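Local coordinates for protein probable LacI-family transcriptional regulator (Corynebacterium glutamicum ATCC 13032, PDB 3BIL) that probably binds cis-regulatory DNA to regulate transcription, as a LacI-family regulator with a periplasmic-binding-protein-type domain, at residues L289-Q294 / I328-I333. Sequence-based numbering, arbitrary orientation. Where two conformers were deposited one is given.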
ATOM      1  N   LEU A 289      11.560 -12.488  -4.755  1.00 30.69           N
ATOM      2  CA  LEU A 289      11.441 -12.084  -6.124  1.00 33.14           C
ATOM      3  C   LEU A 289      12.570 -11.184  -6.566  1.00 32.76           C
ATOM      4  O   LEU A 289      12.775 -10.133  -5.996  1.00 36.47           O
ATOM      5  CB  LEU A 289      10.134 -11.335  -6.345  1.00 31.48           C
ATOM      6  CG  LEU A 289       9.013 -11.923  -7.157  1.00 33.11           C
ATOM      7  CD1 LEU A 289       8.466 -13.184  -6.490  1.00 34.64           C
ATOM      8  CD2 LEU A 289       7.977 -10.845  -7.210  1.00 31.51           C
ATOM      9  N   THR A 290      13.262 -11.576  -7.627  1.00 27.60           N
ATOM     10  CA  THR A 290      14.082 -10.644  -8.327  1.00 22.32           C
ATOM     11  C   THR A 290      13.176  -9.487  -8.817  1.00 20.24           C
ATOM     12  O   THR A 290      12.161  -9.703  -9.434  1.00 26.96           O
ATOM     13  CB  THR A 290      14.815 -11.369  -9.441  1.00 22.67           C
ATOM     14  OG1 THR A 290      15.598 -12.443  -8.878  1.00 27.84           O
ATOM     15  CG2 THR A 290      15.742 -10.412 -10.194  1.00 22.56           C
ATOM     16  N   VAL A 291      13.550  -8.253  -8.553  1.00 17.37           N
ATOM     17  CA  VAL A 291      12.737  -7.120  -8.954  1.00 12.81           C
ATOM     18  C   VAL A 291      13.636  -5.978  -9.405  1.00 24.39           C
ATOM     19  O   VAL A 291      14.843  -5.946  -9.118  1.00 25.12           O
ATOM     20  CB  VAL A 291      11.857  -6.549  -7.788  1.00 15.33           C
ATOM     21  CG1 VAL A 291      10.686  -7.533  -7.368  1.00  8.10           C
ATOM     22  CG2 VAL A 291      12.698  -6.136  -6.566  1.00  7.79           C
ATOM     23  N   ILE A 292      13.015  -5.033 -10.105  1.00 28.34           N
ATOM     24  CA  ILE A 292      13.657  -3.838 -10.545  1.00 28.55           C
ATOM     25  C   ILE A 292      13.283  -2.729  -9.589  1.00 28.18           C
ATOM     26  O   ILE A 292      12.124  -2.397  -9.419  1.00 32.26           O
ATOM     27  CB  ILE A 292      13.316  -3.545 -12.021  1.00 30.16           C
ATOM     28  CG1 ILE A 292      14.013  -4.599 -12.905  1.00 28.38           C
ATOM     29  CG2 ILE A 292      13.770  -2.135 -12.411  1.00 28.45           C
ATOM     30  CD1 ILE A 292      13.635  -4.502 -14.376  1.00 26.44           C
ATOM     31  N   ASP A 293      14.280  -2.191  -8.912  1.00 27.01           N
ATOM     32  CA  ASP A 293      14.028  -1.149  -7.954  1.00 27.18           C
ATOM     33  C   ASP A 293      14.199   0.200  -8.652  1.00 29.63           C
ATOM     34  O   ASP A 293      15.099   0.392  -9.452  1.00 36.45           O
ATOM     35  CB  ASP A 293      14.959  -1.323  -6.738  1.00 31.50           C
ATOM     36  CG  ASP A 293      15.005  -0.088  -5.813  1.00 34.93           C
ATOM     37  OD1 ASP A 293      14.142   0.796  -5.897  1.00 37.01           O
ATOM     38  OD2 ASP A 293      15.917   0.012  -4.983  1.00 41.83           O
ATOM     39  N   GLN A 294      13.321   1.127  -8.351  1.00 30.37           N
ATOM     40  CA  GLN A 294      13.364   2.434  -8.942  1.00 32.78           C
ATOM     41  C   GLN A 294      13.842   3.492  -8.009  1.00 36.84           C
ATOM     42  O   GLN A 294      13.902   4.671  -8.389  1.00 43.12           O
ATOM     43  CB  GLN A 294      11.966   2.831  -9.300  1.00 34.45           C
ATOM     44  CG  GLN A 294      11.613   2.493 -10.672  1.00 36.53           C
ATOM     45  CD  GLN A 294      10.249   2.939 -10.903  1.00 40.32           C
ATOM     46  OE1 GLN A 294      10.033   4.059 -11.374  1.00 38.13           O
ATOM     47  NE2 GLN A 294       9.287   2.124 -10.478  1.00 39.03           N
ATOM     48  N   ILE A 328      17.669  -5.850  -8.136  1.00 19.87           N
ATOM     49  CA  ILE A 328      17.884  -6.565  -6.911  1.00 20.23           C
ATOM     50  C   ILE A 328      17.777  -8.075  -7.220  1.00 21.20           C
ATOM     51  O   ILE A 328      16.687  -8.595  -7.445  1.00 33.10           O
ATOM     52  CB  ILE A 328      16.821  -6.145  -5.838  1.00 23.38           C
ATOM     53  CG1 ILE A 328      16.579  -4.633  -5.816  1.00 28.37           C
ATOM     54  CG2 ILE A 328      17.181  -6.639  -4.438  1.00 28.59           C
ATOM     55  CD1 ILE A 328      17.794  -3.746  -5.636  1.00 27.02           C
ATOM     56  N   HIS A 329      18.895  -8.766  -7.228  1.00 20.74           N
ATOM     57  CA  HIS A 329      18.906 -10.196  -7.518  0.50 25.48           C
ATOM     58  C   HIS A 329      18.494 -10.976  -6.281  1.00 27.35           C
ATOM     59  O   HIS A 329      19.142 -10.909  -5.228  1.00 33.05           O
ATOM     60  CB  HIS A 329      20.286 -10.652  -8.034  0.50 28.60           C
ATOM     61  CG  HIS A 329      20.267 -11.965  -8.767  0.50 32.40           C
ATOM     62  ND1 HIS A 329      21.304 -12.379  -9.576  0.50 31.86           N
ATOM     63  CD2 HIS A 329      19.347 -12.960  -8.795  0.50 31.46           C
ATOM     64  CE1 HIS A 329      21.022 -13.568 -10.071  0.50 32.77           C
ATOM     65  NE2 HIS A 329      19.841 -13.943  -9.611  0.50 31.29           N
ATOM     66  N   ARG A 330      17.377 -11.691  -6.416  1.00 27.62           N
ATOM     67  CA  ARG A 330      16.904 -12.542  -5.343  1.00 24.08           C
ATOM     68  C   ARG A 330      16.836 -13.974  -5.838  1.00 28.93           C
ATOM     69  O   ARG A 330      17.830 -14.450  -6.384  1.00 28.22           O
ATOM     70  CB  ARG A 330      15.606 -12.068  -4.794  1.00 24.98           C
ATOM     71  CG  ARG A 330      15.680 -10.644  -4.281  1.00 26.52           C
ATOM     72  CD  ARG A 330      14.667 -10.501  -3.136  1.00 23.47           C
ATOM     73  NE  ARG A 330      14.597  -9.130  -2.655  1.00 18.51           N
ATOM     74  CZ  ARG A 330      13.636  -8.274  -2.920  1.00 19.41           C
ATOM     75  NH1 ARG A 330      12.588  -8.632  -3.651  1.00 27.84           N
ATOM     76  NH2 ARG A 330      13.710  -7.056  -2.417  1.00 21.95           N
ATOM     77  N   GLU A 331      15.714 -14.674  -5.670  1.00 32.29           N
ATOM     78  CA  GLU A 331      15.699 -16.090  -6.083  1.00 36.82           C
ATOM     79  C   GLU A 331      14.576 -16.603  -7.023  1.00 38.95           C
ATOM     80  O   GLU A 331      14.223 -17.783  -6.973  1.00 39.94           O
ATOM     81  CB  GLU A 331      15.819 -16.990  -4.859  1.00 44.85           C
ATOM     82  CG  GLU A 331      17.266 -17.378  -4.517  1.00 56.69           C
ATOM     83  CD  GLU A 331      17.862 -16.591  -3.337  1.00 61.03           C
ATOM     84  OE1 GLU A 331      19.077 -16.246  -3.410  1.00 64.07           O
ATOM     85  OE2 GLU A 331      17.121 -16.338  -2.345  1.00 60.26           O
ATOM     86  N   SER A 332      14.043 -15.749  -7.899  1.00 36.00           N
ATOM     87  CA  SER A 332      12.905 -16.140  -8.743  1.00 29.66           C
ATOM     88  C   SER A 332      13.234 -16.477 -10.229  1.00 35.65           C
ATOM     89  O   SER A 332      12.339 -16.486 -11.078  1.00 37.98           O
ATOM     90  CB  SER A 332      11.821 -15.074  -8.653  1.00 28.22           C
ATOM     91  OG  SER A 332      12.316 -13.769  -8.879  1.00 28.03           O
ATOM     92  N   ILE A 333      14.506 -16.764 -10.525  1.00 34.85           N
ATOM     93  CA  ILE A 333      14.960 -17.167 -11.846  1.00 35.10           C
ATOM     94  C   ILE A 333      15.507 -18.590 -11.768  1.00 37.98           C
ATOM     95  O   ILE A 333      16.461 -18.838 -11.045  1.00 38.90           O
ATOM     96  CB  ILE A 333      16.130 -16.287 -12.332  1.00 35.37           C
ATOM     97  CG1 ILE A 333      15.821 -14.781 -12.229  1.00 33.84           C
ATOM     98  CG2 ILE A 333      16.575 -16.707 -13.729  1.00 35.94           C
ATOM     99  CD1 ILE A 333      14.611 -14.330 -12.950  1.00 29.66           C
TER
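V291 and I328 form an antiparallel hydrogen-bonded pair: I328 N donates to V291 O at 3.0 Å, while the return bond from V291 N to I328 O is weak. On the side of T290 and R330, side chains stand in for backbone partners. T290 OG1 lies anti to its own carbonyl carbon and beside N (chi1 -58°), where it accepts from R330 N at 3.1 Å; CG2 of T290, anti to N, comes within 3.4 Å of I328 O. T290's own amide goes to S332 OG at 2.7 Å, and that oxygen also bonds V273 O, so a single buried hydroxyl joins 328-333 to both T290 and V273 of strand 272-276. L289 O is met by R330 NH1 in a weak, bent bond (126°), and the arginine's CG and CD lie alongside the same oxygen. At the other end CB of D293 rests 3.8 Å from CG1 of I328; the OD1 atom of D293 turns to N295 N. Strand 291-293 thus runs between 272-276 and 322-328, and the hydroxyl bonds carry the connection past the last bridge into the loop after strand 322-328, within the two-lobed periplasmic-binding-protein fold of LacI-family regulators.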